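Local structure of hypothetical protein PH0156 (Pyrococcus horikoshii, 2P62) at residues A[39-43]-A[86-90]; A[75-80]-A[111-115]. The protein is of unknown function but belongs to a family of the Toprim-like clan, whose relatives include nucleic-acid-processing enzymes. All coordinates share one frame. Residue numbers count along the deposited sequence, not the author numbering.

Contact 1 (A[39-43]-A[86-90]); sequences IGKWG and LLNVE
One short helical turn, 39-42, packs against the loop that leads into strand 89-97. The turn is closed by the backbone hydrogen bond from G43 N to I39 O (2.7 Å), and G43 then leaves helical geometry with positive phi (77°), a conformation that favours glycine. Opposite it, L86 to N88 run as an irregular link until V89 takes up the strand with phi/psi of -95/128°. The backbones stay apart, K41 and L86 being nearest with 7.3 Å between their CA atoms, so side chains make most of the contact.

The polar part is a single hydrogen bond: K41, with chi1 to chi4 in m, t, m and t, reaches across so that its NZ donates to L86 O at 2.8 Å, while its CD lies 3.6 Å from L86 CB.

The apolar part centres on W42 (chi1 m, chi2 90°). L87 CD1 sits over the face of the indole in a CH-pi contact, 3.9 Å from the centroid of the five-membered ring and 16° off its normal, and L87 CD2 comes to 3.4 Å from W42 CZ2. Farther along the ring, V89 CG2 approaches W42 CH2 obliquely at 3.7 Å. The indole also touches I3 and L5 of the central strand 2-7 and V78 of helix 71-84, and F37 meets it edge-to-face.

This is plain packing in which a connecting helical turn covers the N-terminal end of a sheet strand: the buried W42 ring, against L87 and V89, gives way outward to K41, whose ammonium donates to L86 O.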
loop_
_atom_site.group_PDB
_atom_site.type_symbol
_atom_site.label_atom_id
_atom_site.label_comp_id
_atom_site.label_asym_id
_atom_site.label_seq_id
_atom_site.Cartn_x
_atom_site.Cartn_y
_atom_site.Cartn_z
ATOM N N ILE A 39 -7.260 -19.975 15.750
ATOM C CA ILE A 39 -5.822 -20.197 15.699
ATOM C C ILE A 39 -5.462 -21.635 16.067
ATOM O O ILE A 39 -4.567 -22.236 15.472
ATOM C CB ILE A 39 -5.076 -19.225 16.649
ATOM C CG1 ILE A 39 -3.563 -19.457 16.550
ATOM C CG2 ILE A 39 -5.580 -19.403 18.076
ATOM C CD1 ILE A 39 -2.739 -18.530 17.418
ATOM N N GLY A 40 -6.173 -22.188 17.041
ATOM C CA GLY A 40 -5.901 -23.549 17.461
ATOM C C GLY A 40 -5.956 -24.545 16.322
ATOM O O GLY A 40 -5.333 -25.608 16.392
ATOM N N LYS A 41 -6.691 -24.208 15.265
ATOM C CA LYS A 41 -6.821 -25.106 14.127
ATOM C C LYS A 41 -6.024 -24.690 12.899
ATOM O O LYS A 41 -5.471 -25.542 12.202
ATOM C CB LYS A 41 -8.296 -25.276 13.763
ATOM C CG LYS A 41 -9.098 -25.922 14.874
ATOM C CD LYS A 41 -10.307 -26.677 14.353
ATOM C CE LYS A 41 -11.329 -25.762 13.716
ATOM N NZ LYS A 41 -12.558 -26.527 13.366
ATOM N N TRP A 42 -5.956 -23.387 12.640
ATOM C CA TRP A 42 -5.220 -22.882 11.487
ATOM C C TRP A 42 -3.789 -22.458 11.786
ATOM O O TRP A 42 -2.936 -22.484 10.899
ATOM C CB TRP A 42 -5.960 -21.708 10.852
ATOM C CG TRP A 42 -7.235 -22.098 10.189
ATOM C CD1 TRP A 42 -8.476 -22.152 10.755
ATOM C CD2 TRP A 42 -7.398 -22.486 8.822
ATOM N NE1 TRP A 42 -9.404 -22.546 9.824
ATOM C CE2 TRP A 42 -8.768 -22.761 8.629
ATOM C CE3 TRP A 42 -6.518 -22.632 7.742
ATOM C CZ2 TRP A 42 -9.284 -23.168 7.394
ATOM C CZ3 TRP A 42 -7.031 -23.037 6.515
ATOM C CH2 TRP A 42 -8.402 -23.302 6.353
ATOM N N GLY A 43 -3.524 -22.057 13.026
ATOM C CA GLY A 43 -2.180 -21.643 13.386
ATOM C C GLY A 43 -1.818 -20.254 12.896
ATOM O O GLY A 43 -0.639 -19.903 12.814
ATOM N N LEU A 86 -10.702 -31.982 12.031
ATOM C CA LEU A 86 -11.271 -30.709 12.480
ATOM C C LEU A 86 -11.291 -29.632 11.379
ATOM O O LEU A 86 -11.875 -28.567 11.560
ATOM C CB LEU A 86 -10.477 -30.183 13.685
ATOM C CG LEU A 86 -10.139 -31.200 14.783
ATOM C CD1 LEU A 86 -9.332 -30.526 15.892
ATOM C CD2 LEU A 86 -11.427 -31.805 15.341
ATOM N N LEU A 87 -10.628 -29.904 10.259
ATOM C CA LEU A 87 -10.581 -28.975 9.133
ATOM C C LEU A 87 -10.759 -29.736 7.837
ATOM O O LEU A 87 -10.196 -30.818 7.658
ATOM C CB LEU A 87 -9.245 -28.230 9.072
ATOM C CG LEU A 87 -9.195 -26.840 9.714
ATOM C CD1 LEU A 87 -7.815 -26.235 9.537
ATOM C CD2 LEU A 87 -10.249 -25.944 9.076
ATOM N N ASN A 88 -11.529 -29.167 6.922
ATOM C CA ASN A 88 -11.747 -29.824 5.648
ATOM C C ASN A 88 -10.808 -29.281 4.565
ATOM O O ASN A 88 -11.247 -28.876 3.484
ATOM C CB ASN A 88 -13.197 -29.651 5.210
ATOM C CG ASN A 88 -13.566 -30.581 4.078
ATOM O OD1 ASN A 88 -14.379 -30.245 3.219
ATOM N ND2 ASN A 88 -12.968 -31.768 4.076
ATOM N N VAL A 89 -9.513 -29.281 4.854
ATOM C CA VAL A 89 -8.522 -28.795 3.905
ATOM C C VAL A 89 -7.968 -29.960 3.100
ATOM O O VAL A 89 -7.535 -30.964 3.660
ATOM C CB VAL A 89 -7.367 -28.060 4.630
ATOM C CG1 VAL A 89 -6.210 -27.806 3.669
ATOM C CG2 VAL A 89 -7.869 -26.742 5.178
ATOM N N GLU A 90 -7.990 -29.819 1.781
ATOM C CA GLU A 90 -7.510 -30.872 0.900
ATOM C C GLU A 90 -6.280 -30.475 0.083
ATOM O O GLU A 90 -5.561 -31.333 -0.422
ATOM C CB GLU A 90 -8.635 -31.315 -0.037
ATOM C CG GLU A 90 -9.006 -30.319 -1.112
ATOM C CD GLU A 90 -10.223 -30.779 -1.907
ATOM O OE1 GLU A 90 -10.579 -31.974 -1.824
ATOM O OE2 GLU A 90 -10.817 -29.946 -2.617
#

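Contact 2 (A[75-80]-A[111-115])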
loop_
_atom_site.group_PDB
_atom_site.type_symbol
_atom_site.label_atom_id
_atom_site.label_comp_id
_atom_site.label_asym_id
_atom_site.label_seq_id
_atom_site.Cartn_x
_atom_site.Cartn_y
_atom_site.Cartn_z
ATOM N N LEU A 75 1.476 -24.780 8.688
ATOM C CA LEU A 75 1.342 -26.086 8.059
ATOM C C LEU A 75 1.100 -27.180 9.077
ATOM O O LEU A 75 0.284 -28.076 8.863
ATOM C CB LEU A 75 2.603 -26.427 7.254
ATOM C CG LEU A 75 2.649 -25.959 5.801
ATOM C CD1 LEU A 75 4.050 -26.140 5.214
ATOM C CD2 LEU A 75 1.631 -26.763 5.011
ATOM N N LYS A 76 1.824 -27.104 10.186
ATOM C CA LYS A 76 1.698 -28.105 11.230
ATOM C C LYS A 76 0.270 -28.101 11.776
ATOM O O LYS A 76 -0.377 -29.143 11.854
ATOM C CB LYS A 76 2.707 -27.820 12.342
ATOM C CG LYS A 76 2.880 -28.964 13.301
ATOM C CD LYS A 76 3.893 -28.624 14.384
ATOM C CE LYS A 76 4.212 -29.857 15.232
ATOM N NZ LYS A 76 2.966 -30.508 15.743
ATOM N N SER A 77 -0.219 -26.918 12.129
ATOM C CA SER A 77 -1.568 -26.784 12.644
ATOM C C SER A 77 -2.581 -27.369 11.674
ATOM O O SER A 77 -3.303 -28.302 12.017
ATOM C CB SER A 77 -1.914 -25.315 12.882
ATOM O OG SER A 77 -0.939 -24.668 13.669
ATOM N N VAL A 78 -2.638 -26.816 10.466
ATOM C CA VAL A 78 -3.602 -27.282 9.471
ATOM C C VAL A 78 -3.526 -28.801 9.285
ATOM O O VAL A 78 -4.546 -29.489 9.358
ATOM C CB VAL A 78 -3.413 -26.561 8.097
ATOM C CG1 VAL A 78 -4.397 -27.107 7.093
ATOM C CG2 VAL A 78 -3.640 -25.057 8.246
ATOM N N LEU A 79 -2.318 -29.317 9.073
ATOM C CA LEU A 79 -2.096 -30.751 8.896
ATOM C C LEU A 79 -2.586 -31.566 10.091
ATOM O O LEU A 79 -3.215 -32.609 9.924
ATOM C CB LEU A 79 -0.607 -31.020 8.674
ATOM C CG LEU A 79 -0.052 -31.273 7.275
ATOM C CD1 LEU A 79 -0.788 -30.471 6.228
ATOM C CD2 LEU A 79 1.421 -30.935 7.294
ATOM N N ASP A 80 -2.277 -31.110 11.301
ATOM C CA ASP A 80 -2.721 -31.827 12.495
ATOM C C ASP A 80 -4.253 -31.758 12.571
ATOM O O ASP A 80 -4.917 -32.758 12.862
ATOM C CB ASP A 80 -2.076 -31.231 13.760
ATOM C CG ASP A 80 -0.598 -31.636 13.927
ATOM O OD1 ASP A 80 0.129 -30.929 14.656
ATOM O OD2 ASP A 80 -0.159 -32.667 13.357
ATOM N N PHE A 111 9.721 -28.358 6.038
ATOM C CA PHE A 111 8.728 -28.023 7.059
ATOM C C PHE A 111 7.954 -29.259 7.505
ATOM O O PHE A 111 7.310 -29.248 8.550
ATOM C CB PHE A 111 7.727 -26.986 6.520
ATOM C CG PHE A 111 8.352 -25.672 6.156
ATOM C CD1 PHE A 111 7.852 -24.917 5.103
ATOM C CD2 PHE A 111 9.464 -25.207 6.845
ATOM C CE1 PHE A 111 8.456 -23.726 4.736
ATOM C CE2 PHE A 111 10.078 -24.016 6.488
ATOM C CZ PHE A 111 9.573 -23.275 5.431
ATOM N N LEU A 112 8.024 -30.326 6.713
ATOM C CA LEU A 112 7.288 -31.553 7.003
ATOM C C LEU A 112 8.076 -32.671 7.667
ATOM O O LEU A 112 8.175 -33.772 7.126
ATOM C CB LEU A 112 6.670 -32.089 5.715
ATOM C CG LEU A 112 5.790 -31.109 4.946
ATOM C CD1 LEU A 112 5.361 -31.772 3.663
ATOM C CD2 LEU A 112 4.581 -30.696 5.789
ATOM N N ARG A 113 8.625 -32.399 8.842
ATOM C CA ARG A 113 9.387 -33.411 9.570
ATOM C C ARG A 113 8.441 -34.323 10.376
ATOM O O ARG A 113 7.395 -33.877 10.843
ATOM C CB ARG A 113 10.385 -32.709 10.492
ATOM C CG ARG A 113 11.812 -33.181 10.328
ATOM C CD ARG A 113 12.165 -34.186 11.405
ATOM N NE ARG A 113 11.987 -33.619 12.741
ATOM C CZ ARG A 113 12.392 -34.207 13.865
ATOM N NH1 ARG A 113 13.004 -35.386 13.820
ATOM N NH2 ARG A 113 12.174 -33.620 15.036
ATOM N N GLU A 114 8.801 -35.596 10.526
ATOM C CA GLU A 114 7.974 -36.561 11.266
ATOM C C GLU A 114 6.634 -36.798 10.562
ATOM O O GLU A 114 5.623 -37.106 11.206
ATOM C CB GLU A 114 7.708 -36.081 12.703
ATOM C CG GLU A 114 8.944 -36.007 13.596
ATOM C CD GLU A 114 9.498 -37.377 13.978
ATOM O OE1 GLU A 114 10.571 -37.422 14.616
ATOM O OE2 GLU A 114 8.865 -38.406 13.652
ATOM N N ARG A 115 6.637 -36.649 9.238
ATOM C CA ARG A 115 5.438 -36.829 8.416
ATOM C C ARG A 115 5.678 -37.900 7.368
ATOM O O ARG A 115 6.763 -37.974 6.794
ATOM C CB ARG A 115 5.077 -35.535 7.665
ATOM C CG ARG A 115 4.657 -34.343 8.513
ATOM C CD ARG A 115 3.216 -34.459 8.999
ATOM N NE ARG A 115 2.827 -33.277 9.764
ATOM C CZ ARG A 115 1.735 -33.192 10.520
ATOM N NH1 ARG A 115 0.911 -34.225 10.619
ATOM N NH2 ARG A 115 1.476 -32.071 11.187
#
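A salt-bridge network of K76, D80 and R115 fastens the loop between helix 104-109 and strand 118-120 to helix 71-84, which packs on the mixed sheet. K76 and D80 stand one helical turn apart, and K76 NZ reaches D80 OD1 at 3.1 Å. The other carboxylate oxygen, D80 OD2, receives R115 NH2 at 2.8 Å, near the guanidinium plane, and R115 NH1 weakly at 3.3 Å. R115 NH1 has a stronger partner in E127, so the arginine joins two acids. One face of its guanidinium lies on L79, with NH2 3.4 Å from L79 CB.

Below the charges the contact is apolar. L79 CD2 meets L112 CD2 at 3.5 Å, and one turn earlier L75 CD1 lies 4.0 Å from F111 CB. The same leucines reach the sheet, L75 touching V92, L79 touching T126 and L112 touching I124, while the F111 ring packs edge-to-face on W107. L75 and L79 thus fill the space between helix, loop and sheet.

Between the two segments the hydrogen bonds are those of R115 with D80, so the loop is held here by leucine packing within and paired charges at the partly exposed margin.

Contacts 1 and 2 have centres about 11 Å apart and share helix 71-84, which supplies 75-80 to contact 2 and leads by a short link into 86-90 of contact 1. Along the chain the segments alternate, 39-43, 75-80, 86-90, 111-115, so the two contacts cross. The contacts also touch directly: G43 CA lies 3.3 Å from S77 OG, and W42 O is 3.8 Å from V78 CG2. The helix therefore has the turn 39-42 at S77 and V78 and the loop 111-115 at L75 and L79, while V78 and L75 reach strand 89-97. Two parts of the chain distant in sequence thus pack on one helix, within the DUF3226 region of the Toprim-like clan.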